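Local coordinates for pseudoperoxidase (Leishmania major, PDB 5VIA), which binds heme b as a pseudoperoxidase of the peroxidase family, with protein side chains as axial ligands on both sides of the iron, at residues Gly146-Cys158 / Lys248-Ala260. Numbering follows the deposited sequence.
Sequences GLTEAECVALLAC and KNKTWRELVVRYA. With HEM (protoporphyrin IX containing Fe), chain B.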
ATOM      1  N   GLY A 146      13.731  -1.842   7.055  1.00 22.32           N
ATOM      2  CA  GLY A 146      14.015  -2.249   8.418  1.00 22.74           C
ATOM      3  C   GLY A 146      12.967  -1.706   9.371  1.00 25.02           C
ATOM      4  O   GLY A 146      13.283  -0.915  10.266  1.00 24.31           O
ATOM      5  N   LEU A 147      11.717  -2.124   9.163  1.00 24.86           N
ATOM      6  CA  LEU A 147      10.605  -1.691  10.000  1.00 24.68           C
ATOM      7  C   LEU A 147      10.553  -2.483  11.308  1.00 25.13           C
ATOM      8  O   LEU A 147      10.908  -3.671  11.333  1.00 25.38           O
ATOM      9  CB  LEU A 147       9.273  -1.905   9.254  1.00 23.82           C
ATOM     10  CG  LEU A 147       9.084  -1.298   7.872  1.00 24.53           C
ATOM     11  CD1 LEU A 147       7.611  -1.394   7.482  1.00 23.91           C
ATOM     12  CD2 LEU A 147       9.499   0.126   7.888  1.00 25.99           C
ATOM     13  N   THR A 148      10.106  -1.832  12.385  1.00 22.83           N
ATOM     14  CA  THR A 148       9.799  -2.514  13.645  1.00 23.41           C
ATOM     15  C   THR A 148       8.469  -3.237  13.450  1.00 22.51           C
ATOM     16  O   THR A 148       7.764  -2.982  12.460  1.00 22.22           O
ATOM     17  CB  THR A 148       9.589  -1.523  14.796  1.00 23.37           C
ATOM     18  OG1 THR A 148       8.450  -0.696  14.489  1.00 23.63           O
ATOM     19  CG2 THR A 148      10.826  -0.644  15.004  1.00 24.15           C
ATOM     20  N   GLU A 149       8.092  -4.102  14.389  1.00 31.33           N
ATOM     21  CA  GLU A 149       6.794  -4.763  14.251  1.00 31.55           C
ATOM     22  C   GLU A 149       5.638  -3.759  14.339  1.00 31.50           C
ATOM     23  O   GLU A 149       4.634  -3.890  13.634  1.00 32.13           O
ATOM     24  CB  GLU A 149       6.611  -5.937  15.231  1.00 32.17           C
ATOM     25  CG  GLU A 149       5.299  -6.692  14.922  1.00 37.25           C
ATOM     26  CD  GLU A 149       5.164  -8.035  15.603  1.00 40.34           C
ATOM     27  OE1 GLU A 149       5.372  -8.113  16.832  1.00 41.85           O
ATOM     28  OE2 GLU A 149       4.829  -9.020  14.903  1.00 41.75           O
ATOM     29  N   ALA A 150       5.794  -2.739  15.176  1.00 25.36           N
ATOM     30  CA  ALA A 150       4.793  -1.674  15.277  1.00 26.36           C
ATOM     31  C   ALA A 150       4.573  -0.976  13.930  1.00 25.70           C
ATOM     32  O   ALA A 150       3.432  -0.710  13.534  1.00 25.56           O
ATOM     33  CB  ALA A 150       5.205  -0.665  16.339  1.00 26.81           C
ATOM     34  N   GLU A 151       5.667  -0.689  13.225  1.00 23.36           N
ATOM     35  CA  GLU A 151       5.589  -0.036  11.923  1.00 22.94           C
ATOM     36  C   GLU A 151       4.958  -0.956  10.877  1.00 24.37           C
ATOM     37  O   GLU A 151       4.145  -0.504  10.057  1.00 23.46           O
ATOM     38  CB  GLU A 151       6.978   0.445  11.475  1.00 24.09           C
ATOM     39  CG  GLU A 151       7.457   1.715  12.206  1.00 25.66           C
ATOM     40  CD  GLU A 151       8.960   1.957  12.088  1.00 28.31           C
ATOM     41  OE1 GLU A 151       9.714   0.998  11.800  1.00 25.05           O
ATOM     42  OE2 GLU A 151       9.395   3.113  12.312  1.00 28.11           O
ATOM     43  N   CYS A 152       5.315  -2.241  10.900  1.00 24.43           N
ATOM     44  CA  CYS A 152       4.723  -3.190   9.945  1.00 23.91           C
ATOM     45  C   CYS A 152       3.209  -3.206  10.077  1.00 24.06           C
ATOM     46  O   CYS A 152       2.478  -3.093   9.083  1.00 24.16           O
ATOM     47  CB  CYS A 152       5.238  -4.608  10.209  1.00 24.51           C
ATOM     48  SG  CYS A 152       6.974  -4.881   9.806  1.00 24.52           S
ATOM     49  N   VAL A 153       2.749  -3.349  11.318  1.00 25.24           N
ATOM     50  CA  VAL A 153       1.316  -3.442  11.608  1.00 25.81           C
ATOM     51  C   VAL A 153       0.615  -2.136  11.259  1.00 26.93           C
ATOM     52  O   VAL A 153      -0.503  -2.138  10.721  1.00 26.51           O
ATOM     53  CB  VAL A 153       1.091  -3.807  13.083  1.00 27.90           C
ATOM     54  CG1 VAL A 153      -0.386  -3.703  13.469  1.00 26.51           C
ATOM     55  CG2 VAL A 153       1.642  -5.204  13.363  1.00 27.70           C
ATOM     56  N   ALA A 154       1.286  -1.022  11.531  1.00 24.26           N
ATOM     57  CA  ALA A 154       0.735   0.296  11.235  1.00 25.18           C
ATOM     58  C   ALA A 154       0.496   0.494   9.742  1.00 26.17           C
ATOM     59  O   ALA A 154      -0.444   1.194   9.324  1.00 23.86           O
ATOM     60  CB  ALA A 154       1.663   1.388  11.778  1.00 24.87           C
ATOM     61  N   LEU A 155       1.353  -0.116   8.929  1.00 26.89           N
ATOM     62  CA  LEU A 155       1.298   0.088   7.487  1.00 26.80           C
ATOM     63  C   LEU A 155       0.065  -0.574   6.897  1.00 26.82           C
ATOM     64  O   LEU A 155      -0.448  -0.141   5.864  1.00 26.29           O
ATOM     65  CB  LEU A 155       2.564  -0.493   6.859  1.00 27.84           C
ATOM     66  CG  LEU A 155       3.174   0.084   5.586  1.00 29.69           C
ATOM     67  CD1 LEU A 155       3.086   1.630   5.480  1.00 27.92           C
ATOM     68  CD2 LEU A 155       4.627  -0.384   5.546  1.00 27.69           C
ATOM     69  N   LEU A 156      -0.417  -1.627   7.551  1.00 24.64           N
ATOM     70  CA  LEU A 156      -1.540  -2.388   6.986  1.00 26.09           C
ATOM     71  C   LEU A 156      -2.879  -1.651   7.033  1.00 26.93           C
ATOM     72  O   LEU A 156      -3.845  -2.074   6.383  1.00 26.37           O
ATOM     73  CB  LEU A 156      -1.616  -3.795   7.591  1.00 27.02           C
ATOM     74  CG  LEU A 156      -0.525  -4.746   7.064  1.00 24.76           C
ATOM     75  CD1 LEU A 156      -0.544  -6.049   7.804  1.00 27.94           C
ATOM     76  CD2 LEU A 156      -0.700  -5.015   5.570  1.00 26.39           C
ATOM     77  N   ALA A 157      -2.944  -0.532   7.756  1.00 25.84           N
ATOM     78  CA  ALA A 157      -4.161   0.286   7.744  1.00 26.79           C
ATOM     79  C   ALA A 157      -4.420   0.927   6.389  1.00 25.60           C
ATOM     80  O   ALA A 157      -5.485   1.531   6.192  1.00 25.75           O
ATOM     81  CB  ALA A 157      -4.113   1.344   8.806  1.00 28.64           C
ATOM     82  N   CYS A 158      -3.468   0.818   5.457  1.00 25.85           N
ATOM     83  CA  CYS A 158      -3.762   1.208   4.075  1.00 26.11           C
ATOM     84  C   CYS A 158      -4.885   0.347   3.513  1.00 26.82           C
ATOM     85  O   CYS A 158      -5.524   0.726   2.542  1.00 26.42           O
ATOM     86  CB  CYS A 158      -2.539   1.101   3.169  1.00 25.94           C
ATOM     87  SG  CYS A 158      -1.258   2.347   3.516  1.00 26.50           S
ATOM     88  N   LYS A 248      -3.426 -14.217  15.630  1.00 48.50           N
ATOM     89  CA  LYS A 248      -3.158 -15.288  16.585  1.00 51.26           C
ATOM     90  C   LYS A 248      -1.787 -15.121  17.231  1.00 51.11           C
ATOM     91  O   LYS A 248      -1.526 -15.666  18.304  1.00 52.81           O
ATOM     92  CB  LYS A 248      -3.247 -16.651  15.900  1.00 53.45           C
ATOM     93  CG  LYS A 248      -4.663 -17.097  15.584  1.00 55.32           C
ATOM     94  CD  LYS A 248      -4.660 -18.050  14.399  1.00 57.83           C
ATOM     95  CE  LYS A 248      -5.903 -18.921  14.384  1.00 60.88           C
ATOM     96  NZ  LYS A 248      -7.144 -18.100  14.421  1.00 61.96           N
ATOM     97  N   ASN A 249      -0.907 -14.381  16.569  1.00 47.37           N
ATOM     98  CA  ASN A 249       0.381 -14.059  17.166  1.00 48.25           C
ATOM     99  C   ASN A 249       0.222 -12.997  18.250  1.00 49.01           C
ATOM    100  O   ASN A 249      -0.388 -11.950  18.024  1.00 48.27           O
ATOM    101  CB  ASN A 249       1.377 -13.592  16.109  1.00 45.48           C
ATOM    102  CG  ASN A 249       2.685 -13.131  16.716  1.00 48.90           C
ATOM    103  OD1 ASN A 249       2.969 -11.929  16.778  1.00 48.23           O
ATOM    104  ND2 ASN A 249       3.490 -14.086  17.185  1.00 51.68           N
ATOM    105  N   LYS A 250       0.779 -13.273  19.424  1.00 42.88           N
ATOM    106  CA  LYS A 250       0.596 -12.423  20.596  1.00 42.40           C
ATOM    107  C   LYS A 250       1.008 -10.967  20.393  1.00 41.23           C
ATOM    108  O   LYS A 250       0.232 -10.055  20.683  1.00 41.56           O
ATOM    109  CB  LYS A 250       1.334 -13.015  21.798  1.00 45.01           C
ATOM    110  CG  LYS A 250       1.391 -12.075  22.991  1.00 45.70           C
ATOM    111  CD  LYS A 250       2.140 -12.691  24.166  1.00 49.91           C
ATOM    112  CE  LYS A 250       2.559 -11.611  25.145  1.00 49.05           C
ATOM    113  NZ  LYS A 250       2.937 -12.190  26.457  1.00 54.09           N
ATOM    114  N   THR A 251       2.225 -10.745  19.902  1.00 37.08           N
ATOM    115  CA  THR A 251       2.728  -9.381  19.752  1.00 37.01           C
ATOM    116  C   THR A 251       2.036  -8.626  18.620  1.00 36.63           C
ATOM    117  O   THR A 251       1.766  -7.428  18.747  1.00 36.86           O
ATOM    118  CB  THR A 251       4.239  -9.351  19.520  1.00 37.39           C
ATOM    119  OG1 THR A 251       4.542  -9.977  18.268  1.00 38.19           O
ATOM    120  CG2 THR A 251       4.959 -10.080  20.635  1.00 35.91           C
ATOM    121  N   TRP A 252       1.766  -9.317  17.514  1.00 32.80           N
ATOM    122  CA  TRP A 252       1.044  -8.715  16.389  1.00 33.09           C
ATOM    123  C   TRP A 252      -0.357  -8.279  16.815  1.00 34.29           C
ATOM    124  O   TRP A 252      -0.784  -7.151  16.544  1.00 33.82           O
ATOM    125  CB  TRP A 252       0.928  -9.719  15.239  1.00 35.53           C
ATOM    126  CG  TRP A 252       0.373  -9.130  13.974  1.00 37.73           C
ATOM    127  CD1 TRP A 252      -0.951  -8.958  13.641  1.00 39.78           C
ATOM    128  CD2 TRP A 252       1.132  -8.633  12.865  1.00 38.51           C
ATOM    129  NE1 TRP A 252      -1.048  -8.381  12.391  1.00 38.87           N
ATOM    130  CE2 TRP A 252       0.215  -8.179  11.896  1.00 37.75           C
ATOM    131  CE3 TRP A 252       2.502  -8.537  12.596  1.00 35.36           C
ATOM    132  CZ2 TRP A 252       0.629  -7.634  10.686  1.00 36.97           C
ATOM    133  CZ3 TRP A 252       2.904  -7.994  11.391  1.00 33.62           C
ATOM    134  CH2 TRP A 252       1.981  -7.551  10.458  1.00 34.79           C
ATOM    135  N   ARG A 253      -1.071  -9.185  17.472  1.00 40.33           N
ATOM    136  CA  ARG A 253      -2.426  -8.906  17.936  1.00 41.17           C
ATOM    137  C   ARG A 253      -2.481  -7.743  18.930  1.00 40.25           C
ATOM    138  O   ARG A 253      -3.364  -6.895  18.838  1.00 39.41           O
ATOM    139  CB  ARG A 253      -3.062 -10.157  18.550  1.00 41.59           C
ATOM    140  CG  ARG A 253      -4.385  -9.871  19.251  1.00 43.87           C
ATOM    141  CD  ARG A 253      -4.992 -11.115  19.863  1.00 46.71           C
ATOM    142  NE  ARG A 253      -6.006 -11.692  18.991  1.00 49.06           N
ATOM    143  CZ  ARG A 253      -7.296 -11.388  19.050  1.00 50.39           C
ATOM    144  NH1 ARG A 253      -7.740 -10.514  19.943  1.00 52.24           N
ATOM    145  NH2 ARG A 253      -8.144 -11.964  18.224  1.00 52.87           N
ATOM    146  N   GLU A 254      -1.546  -7.698  19.882  1.00 39.76           N
ATOM    147  CA  GLU A 254      -1.527  -6.582  20.827  1.00 40.13           C
ATOM    148  C   GLU A 254      -1.338  -5.236  20.122  1.00 37.63           C
ATOM    149  O   GLU A 254      -1.870  -4.225  20.564  1.00 40.10           O
ATOM    150  CB  GLU A 254      -0.481  -6.777  21.929  1.00 43.44           C
ATOM    151  CG  GLU A 254      -0.120  -5.498  22.720  1.00 49.76           C
ATOM    152  CD  GLU A 254      -1.269  -4.885  23.559  1.00 55.00           C
ATOM    153  OE1 GLU A 254      -2.452  -4.877  23.135  1.00 54.45           O
ATOM    154  OE2 GLU A 254      -0.968  -4.376  24.668  1.00 58.21           O
ATOM    155  N   LEU A 255      -0.602  -5.227  19.014  1.00 29.92           N
ATOM    156  CA  LEU A 255      -0.469  -4.004  18.225  1.00 29.11           C
ATOM    157  C   LEU A 255      -1.782  -3.674  17.496  1.00 32.42           C
ATOM    158  O   LEU A 255      -2.173  -2.504  17.398  1.00 30.99           O
ATOM    159  CB  LEU A 255       0.700  -4.113  17.239  1.00 29.31           C
ATOM    160  CG  LEU A 255       2.096  -4.087  17.900  1.00 29.90           C
ATOM    161  CD1 LEU A 255       3.199  -4.609  16.983  1.00 28.52           C
ATOM    162  CD2 LEU A 255       2.411  -2.674  18.295  1.00 30.39           C
ATOM    163  N   VAL A 256      -2.467  -4.700  16.996  1.00 27.31           N
ATOM    164  CA  VAL A 256      -3.761  -4.494  16.339  1.00 27.42           C
ATOM    165  C   VAL A 256      -4.789  -3.980  17.356  1.00 32.88           C
ATOM    166  O   VAL A 256      -5.509  -3.015  17.093  1.00 33.49           O
ATOM    167  CB  VAL A 256      -4.260  -5.782  15.670  1.00 28.63           C
ATOM    168  CG1 VAL A 256      -5.745  -5.652  15.282  1.00 29.26           C
ATOM    169  CG2 VAL A 256      -3.417  -6.079  14.447  1.00 26.39           C
ATOM    170  N   VAL A 257      -4.830  -4.610  18.526  1.00 29.64           N
ATOM    171  CA  VAL A 257      -5.712  -4.186  19.608  1.00 32.40           C
ATOM    172  C   VAL A 257      -5.417  -2.742  20.038  1.00 34.27           C
ATOM    173  O   VAL A 257      -6.332  -1.931  20.231  1.00 33.60           O
ATOM    174  CB  VAL A 257      -5.582  -5.129  20.826  1.00 37.03           C
ATOM    175  CG1 VAL A 257      -6.055  -4.448  22.105  1.00 39.53           C
ATOM    176  CG2 VAL A 257      -6.362  -6.409  20.585  1.00 34.65           C
ATOM    177  N   ARG A 258      -4.134  -2.435  20.180  1.00 35.08           N
ATOM    178  CA  ARG A 258      -3.689  -1.106  20.579  1.00 36.65           C
ATOM    179  C   ARG A 258      -4.058  -0.012  19.566  1.00 35.40           C
ATOM    180  O   ARG A 258      -4.490   1.073  19.963  1.00 32.92           O
ATOM    181  CB  ARG A 258      -2.179  -1.138  20.799  1.00 40.41           C
ATOM    182  CG  ARG A 258      -1.553   0.155  21.227  1.00 47.19           C
ATOM    183  CD  ARG A 258      -0.265  -0.133  21.995  1.00 57.62           C
ATOM    184  NE  ARG A 258      -0.551  -0.379  23.404  1.00 64.05           N
ATOM    185  CZ  ARG A 258      -0.508   0.558  24.346  1.00 65.10           C
ATOM    186  NH1 ARG A 258      -0.174   1.806  24.032  1.00 61.03           N
ATOM    187  NH2 ARG A 258      -0.796   0.245  25.602  1.00 67.89           N
ATOM    188  N   TYR A 259      -3.887  -0.301  18.275  1.00 30.74           N
ATOM    189  CA  TYR A 259      -4.162   0.663  17.210  1.00 28.20           C
ATOM    190  C   TYR A 259      -5.662   0.857  17.047  1.00 29.78           C
ATOM    191  O   TYR A 259      -6.116   1.920  16.633  1.00 30.41           O
ATOM    192  CB  TYR A 259      -3.546   0.206  15.879  1.00 26.06           C
ATOM    193  CG  TYR A 259      -2.017   0.272  15.810  1.00 28.64           C
ATOM    194  CD1 TYR A 259      -1.284   1.029  16.718  1.00 29.23           C
ATOM    195  CD2 TYR A 259      -1.320  -0.415  14.825  1.00 28.19           C
ATOM    196  CE1 TYR A 259       0.111   1.097  16.641  1.00 30.00           C
ATOM    197  CE2 TYR A 259       0.076  -0.353  14.738  1.00 25.29           C
ATOM    198  CZ  TYR A 259       0.778   0.402  15.650  1.00 29.16           C
ATOM    199  OH  TYR A 259       2.162   0.460  15.569  1.00 26.80           O
ATOM    200  N   ALA A 260      -6.427  -0.178  17.373  1.00 31.71           N
ATOM    201  CA  ALA A 260      -7.884  -0.112  17.288  1.00 33.43           C
ATOM    202  C   ALA A 260      -8.441   0.875  18.307  1.00 37.49           C
ATOM    203  O   ALA A 260      -9.492   1.496  18.085  1.00 36.53           O
ATOM    204  CB  ALA A 260      -8.492  -1.495  17.510  1.00 31.87           C
TER
HETATM  205  CHA HEM B 500      -5.077  -3.746  -1.980  1.00 25.64           C
HETATM  206  CHB HEM B 500      -3.323  -7.805   0.068  1.00 20.37           C
HETATM  207  CHC HEM B 500       0.340  -5.144   1.822  1.00 21.94           C
HETATM  208  CHD HEM B 500      -1.824  -1.014   0.399  1.00 23.87           C
HETATM  209  C1A HEM B 500      -4.859  -5.057  -1.637  1.00 23.55           C
HETATM  210  C2A HEM B 500      -5.601  -6.176  -2.176  1.00 21.81           C
HETATM  211  C3A HEM B 500      -5.128  -7.291  -1.629  1.00 19.68           C
HETATM  212  C4A HEM B 500      -4.059  -6.926  -0.703  1.00 19.96           C
HETATM  213  CMA HEM B 500      -5.621  -8.722  -1.911  1.00 26.69           C
HETATM  214  CAA HEM B 500      -6.711  -6.076  -3.245  1.00 22.76           C
HETATM  215  CBA HEM B 500      -5.936  -5.841  -4.556  1.00 17.79           C
HETATM  216  CGA HEM B 500      -6.839  -5.700  -5.762  1.00 26.20           C
HETATM  217  O1A HEM B 500      -7.567  -6.672  -6.081  1.00 27.38           O
HETATM  218  O2A HEM B 500      -6.801  -4.627  -6.426  1.00 25.36           O
HETATM  219  C1B HEM B 500      -2.151  -7.467   0.715  1.00 24.43           C
HETATM  220  C2B HEM B 500      -1.275  -8.347   1.453  1.00 20.83           C
HETATM  221  C3B HEM B 500      -0.243  -7.634   1.928  1.00 26.03           C
HETATM  222  C4B HEM B 500      -0.455  -6.241   1.539  1.00 26.16           C
HETATM  223  CMB HEM B 500      -1.492  -9.860   1.615  1.00 19.27           C
HETATM  224  CAB HEM B 500       0.906  -8.246   2.769  1.00 27.17           C
HETATM  225  CBB HEM B 500       2.136  -7.720   2.785  1.00 22.93           C
HETATM  226  C1C HEM B 500       0.083  -3.802   1.608  1.00 20.65           C
HETATM  227  C2C HEM B 500       0.912  -2.669   2.042  1.00 20.54           C
HETATM  228  C3C HEM B 500       0.299  -1.525   1.634  1.00 19.91           C
HETATM  229  C4C HEM B 500      -0.925  -1.905   0.943  1.00 21.01           C
HETATM  230  CMC HEM B 500       2.254  -2.825   2.811  1.00 19.51           C
HETATM  231  CAC HEM B 500       0.678  -0.032   1.761  1.00 21.12           C
HETATM  232  CBC HEM B 500       1.861   0.390   2.231  1.00 45.69           C
HETATM  233  C1D HEM B 500      -2.917  -1.352  -0.362  1.00 20.90           C
HETATM  234  C2D HEM B 500      -3.849  -0.412  -0.950  1.00 20.79           C
HETATM  235  C3D HEM B 500      -4.869  -1.266  -1.692  1.00 21.50           C
HETATM  236  C4D HEM B 500      -4.447  -2.635  -1.476  1.00 21.37           C
HETATM  237  CMD HEM B 500      -3.818   1.128  -0.850  1.00 22.63           C
HETATM  238  CAD HEM B 500      -6.078  -0.761  -2.522  1.00 19.04           C
HETATM  239  CBD HEM B 500      -5.521  -0.534  -3.934  1.00 21.88           C
HETATM  240  CGD HEM B 500      -6.594  -0.074  -4.891  1.00 27.99           C
HETATM  241  O1D HEM B 500      -6.327  -0.042  -6.129  1.00 26.21           O
HETATM  242  O2D HEM B 500      -7.709   0.252  -4.412  1.00 21.51           O
HETATM  243  NA  HEM B 500      -3.926  -5.548  -0.730  1.00 21.47           N
HETATM  244  NB  HEM B 500      -1.631  -6.193   0.795  1.00 21.70           N
HETATM  245  NC  HEM B 500      -1.034  -3.290   0.940  1.00 22.92           N
HETATM  246  ND  HEM B 500      -3.307  -2.651  -0.679  1.00 21.48           N
HETATM  247 FE   HEM B 500      -2.460  -4.455   0.028  1.00 28.24          FE
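The first torsions of Val153 and Trp252 bring a methyl over an indole face. Val153 has CG1 anti to its own backbone N (chi1 171°), which places CG2 on the nitrogen side. In Trp252 a like anti chi1 (-172°) carries the indole toward Val153, and the second torsion, near perpendicular, turns one face to CG2. Val153 CG2 stands 3.4 Å from the centroid of the Trp252 six-membered ring, almost on the ring normal, a CH-pi contact. Val153 CG1 turns the other way and rests 3.6 Å from Tyr259 CE2. The valine is thus a knob in a hole made by Trp252, Leu255, Val256 and Tyr259. At the indole edge, Leu156 CD1 lies 3.5 Å from Trp252 CZ2. Glu149 OE2 borders the same ring in plane.

Two hydroxyls tie the helices together. Thr251 OG1 donates to Glu149 OE1 over a very short 2.5 Å. Tyr259 OH donates to Ala150 O at 2.7 Å, from above the carbonyl plane. Ala154 N reaches that oxygen from the opposite face, so the carbonyl serves the helix and the tyrosine together.

Helices 149-155 and 250-260 cross at -57°. Leu156 links this interface to the cofactor: its CD2 is 3.9 Å from heme CHC. Axial ligand His159 follows just beyond Cys158. The arrangement is a buried knob-into-hole helix pair backing the proximal heme pocket of a peroxidase-family fold.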